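Local structure of phosphoserine phosphatase RsbX (Bacillus subtilis, 3W42) at residues 72-77 with 90-95. The protein removes phosphate from the serine-phosphorylated stressosome protein RsbS and so acts as a negative regulator of sigma-B in the general stress response. Sequence-based numbering, arbitrary orientation. Where two conformers were deposited one is given.
Sequences ESIIER and ASILKI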
loop_
_atom_site.group_PDB
_atom_site.type_symbol
_atom_site.label_atom_id
_atom_site.label_comp_id
_atom_site.label_asym_id
_atom_site.label_seq_id
_atom_site.Cartn_x
_atom_site.Cartn_y
_atom_site.Cartn_z
ATOM N N GLU A 72 8.318 0.027 11.536
ATOM C CA GLU A 72 8.305 1.239 12.298
ATOM C C GLU A 72 9.610 2.015 12.115
ATOM O O GLU A 72 9.608 3.254 12.110
ATOM C CB GLU A 72 8.021 0.984 13.803
ATOM C CG GLU A 72 7.687 2.120 14.555
ATOM C CD GLU A 72 6.958 1.781 15.906
ATOM O OE1 GLU A 72 6.064 0.802 16.017
ATOM O OE2 GLU A 72 7.308 2.584 16.797
ATOM N N SER A 73 10.729 1.314 12.001
ATOM C CA SER A 73 11.969 1.994 11.660
ATOM C C SER A 73 11.939 2.667 10.303
ATOM O O SER A 73 12.375 3.801 10.141
ATOM C CB SER A 73 13.103 1.010 11.678
ATOM O OG SER A 73 14.342 1.661 11.384
ATOM N N ILE A 74 11.396 1.949 9.339
ATOM C CA ILE A 74 11.326 2.473 7.987
ATOM C C ILE A 74 10.422 3.727 7.979
ATOM O O ILE A 74 10.758 4.777 7.410
ATOM C CB ILE A 74 10.809 1.448 6.962
ATOM C CG1 ILE A 74 11.738 0.226 6.939
ATOM C CG2 ILE A 74 10.692 2.122 5.589
ATOM C CD1 ILE A 74 11.211 -0.905 6.071
ATOM N N ILE A 75 9.238 3.639 8.628
ATOM C CA ILE A 75 8.315 4.758 8.581
ATOM C C ILE A 75 8.879 5.982 9.269
ATOM O O ILE A 75 8.596 7.099 8.846
ATOM C CB ILE A 75 6.916 4.345 9.080
ATOM C CG1 ILE A 75 5.876 5.285 8.400
ATOM C CG2 ILE A 75 6.829 4.356 10.550
ATOM C CD1 ILE A 75 4.399 4.801 8.678
ATOM N N GLU A 76 9.703 5.781 10.315
ATOM C CA GLU A 76 10.310 6.947 10.970
ATOM C C GLU A 76 11.366 7.606 10.079
ATOM O O GLU A 76 11.440 8.841 10.094
ATOM C CB GLU A 76 10.876 6.516 12.335
ATOM C CG GLU A 76 11.700 7.597 12.969
ATOM C CD GLU A 76 11.015 8.928 13.224
ATOM O OE1 GLU A 76 9.688 9.035 13.127
ATOM O OE2 GLU A 76 11.755 9.880 13.517
ATOM N N ARG A 77 12.121 6.840 9.319
ATOM C CA ARG A 77 12.981 7.458 8.345
ATOM C C ARG A 77 12.171 8.293 7.359
ATOM O O ARG A 77 12.599 9.371 6.924
ATOM C CB ARG A 77 13.797 6.408 7.563
ATOM C CG ARG A 77 14.806 5.653 8.390
ATOM C CD ARG A 77 15.608 4.704 7.515
ATOM N NE ARG A 77 16.579 3.914 8.235
ATOM C CZ ARG A 77 17.829 4.276 8.490
ATOM N NH1 ARG A 77 18.291 5.475 8.178
ATOM N NH2 ARG A 77 18.651 3.407 9.076
ATOM N N ALA A 90 1.026 7.388 4.167
ATOM C CA ALA A 90 1.773 6.237 3.704
ATOM C C ALA A 90 1.463 5.011 4.555
ATOM O O ALA A 90 1.136 5.120 5.734
ATOM C CB ALA A 90 3.284 6.498 3.813
ATOM N N SER A 91 1.643 3.861 3.936
ATOM C CA SER A 91 1.471 2.556 4.534
ATOM C C SER A 91 2.573 1.673 4.104
ATOM O O SER A 91 2.967 1.641 2.924
ATOM C CB SER A 91 0.168 1.947 4.121
ATOM O OG SER A 91 -0.901 2.796 4.581
ATOM N N ILE A 92 3.145 0.893 5.054
ATOM C CA ILE A 92 4.262 0.009 4.810
ATOM C C ILE A 92 3.932 -1.378 5.359
ATOM O O ILE A 92 3.492 -1.527 6.496
ATOM C CB ILE A 92 5.545 0.501 5.485
ATOM C CG1 ILE A 92 5.865 1.925 4.981
ATOM C CG2 ILE A 92 6.750 -0.385 5.097
ATOM C CD1 ILE A 92 7.145 2.538 5.638
ATOM N N LEU A 93 4.097 -2.401 4.515
ATOM C CA LEU A 93 3.775 -3.788 4.800
ATOM C C LEU A 93 4.997 -4.644 4.547
ATOM O O LEU A 93 5.595 -4.583 3.468
ATOM C CB LEU A 93 2.643 -4.234 3.898
ATOM C CG LEU A 93 2.205 -5.695 3.967
ATOM C CD1 LEU A 93 1.631 -6.049 5.338
ATOM C CD2 LEU A 93 1.214 -6.036 2.881
ATOM N N LYS A 94 5.333 -5.520 5.482
ATOM C CA LYS A 94 6.338 -6.565 5.297
ATOM C C LYS A 94 5.696 -7.909 5.564
ATOM O O LYS A 94 4.848 -8.042 6.449
ATOM C CB LYS A 94 7.545 -6.346 6.203
ATOM C CG LYS A 94 8.503 -5.236 5.728
ATOM C CD LYS A 94 9.591 -4.875 6.738
ATOM C CE LYS A 94 10.514 -6.048 7.077
ATOM N NZ LYS A 94 11.499 -6.331 6.060
ATOM N N ILE A 95 6.111 -8.913 4.809
ATOM C CA ILE A 95 5.605 -10.276 4.935
ATOM C C ILE A 95 6.765 -11.231 4.977
ATOM O O ILE A 95 7.644 -11.187 4.137
ATOM C CB ILE A 95 4.619 -10.658 3.835
ATOM C CG1 ILE A 95 3.531 -9.616 3.657
ATOM C CG2 ILE A 95 4.130 -12.067 4.106
ATOM C CD1 ILE A 95 2.515 -9.892 2.523
#
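Helix 71-81 packs on the middle strand of a five-stranded antiparallel sheet and illustrates how one apolar side chain can join a helix to a sheet. Segment 72-77 runs at 152° to segment 90-95, the segment axes 9.1 Å apart at closest approach. The apolar contacts centre on Ile92. Its CG1 lies anti to the carbonyl carbon and its chi2 is extended (179°), so the CD1 methyl sits in the corner between Ile74 and Ile75, meeting the two in roughly perpendicular directions. With CG2 anti to the backbone N and CG1 beside it, Ile74 offers CG2 to Ile92 CD1 at 3.6 Å, while CG1 and CD1 run toward Lys94, Ile74 CD1 lying 4.3 Å from Lys94 CD. Ile92 CD1 is also 3.9 Å from Ile75 CB and rests against the helix backbone, 3.8 Å from Ile75 N. Ile75 CG1, anti to its N (chi1 -153°), carries CD1 to 4.4 Å from Ala90 O. Both isoleucines cross Ile92 obliquely.

The polar groups bond outside this interface. Lys94 gives its NZ to Ala67 O, whereas Ser91, on the reverse face of the strand, bonds Ser106 and Tyr104. Val63 of helix 49-65 touches both Ile74 and Ile92, completing a helical layer of the alpha-beta-beta-alpha sandwich characteristic of PP2C-type phosphatases. With no hydrogen bond between helix and strand, their direct attachment rests on van der Waals and hydrophobic packing.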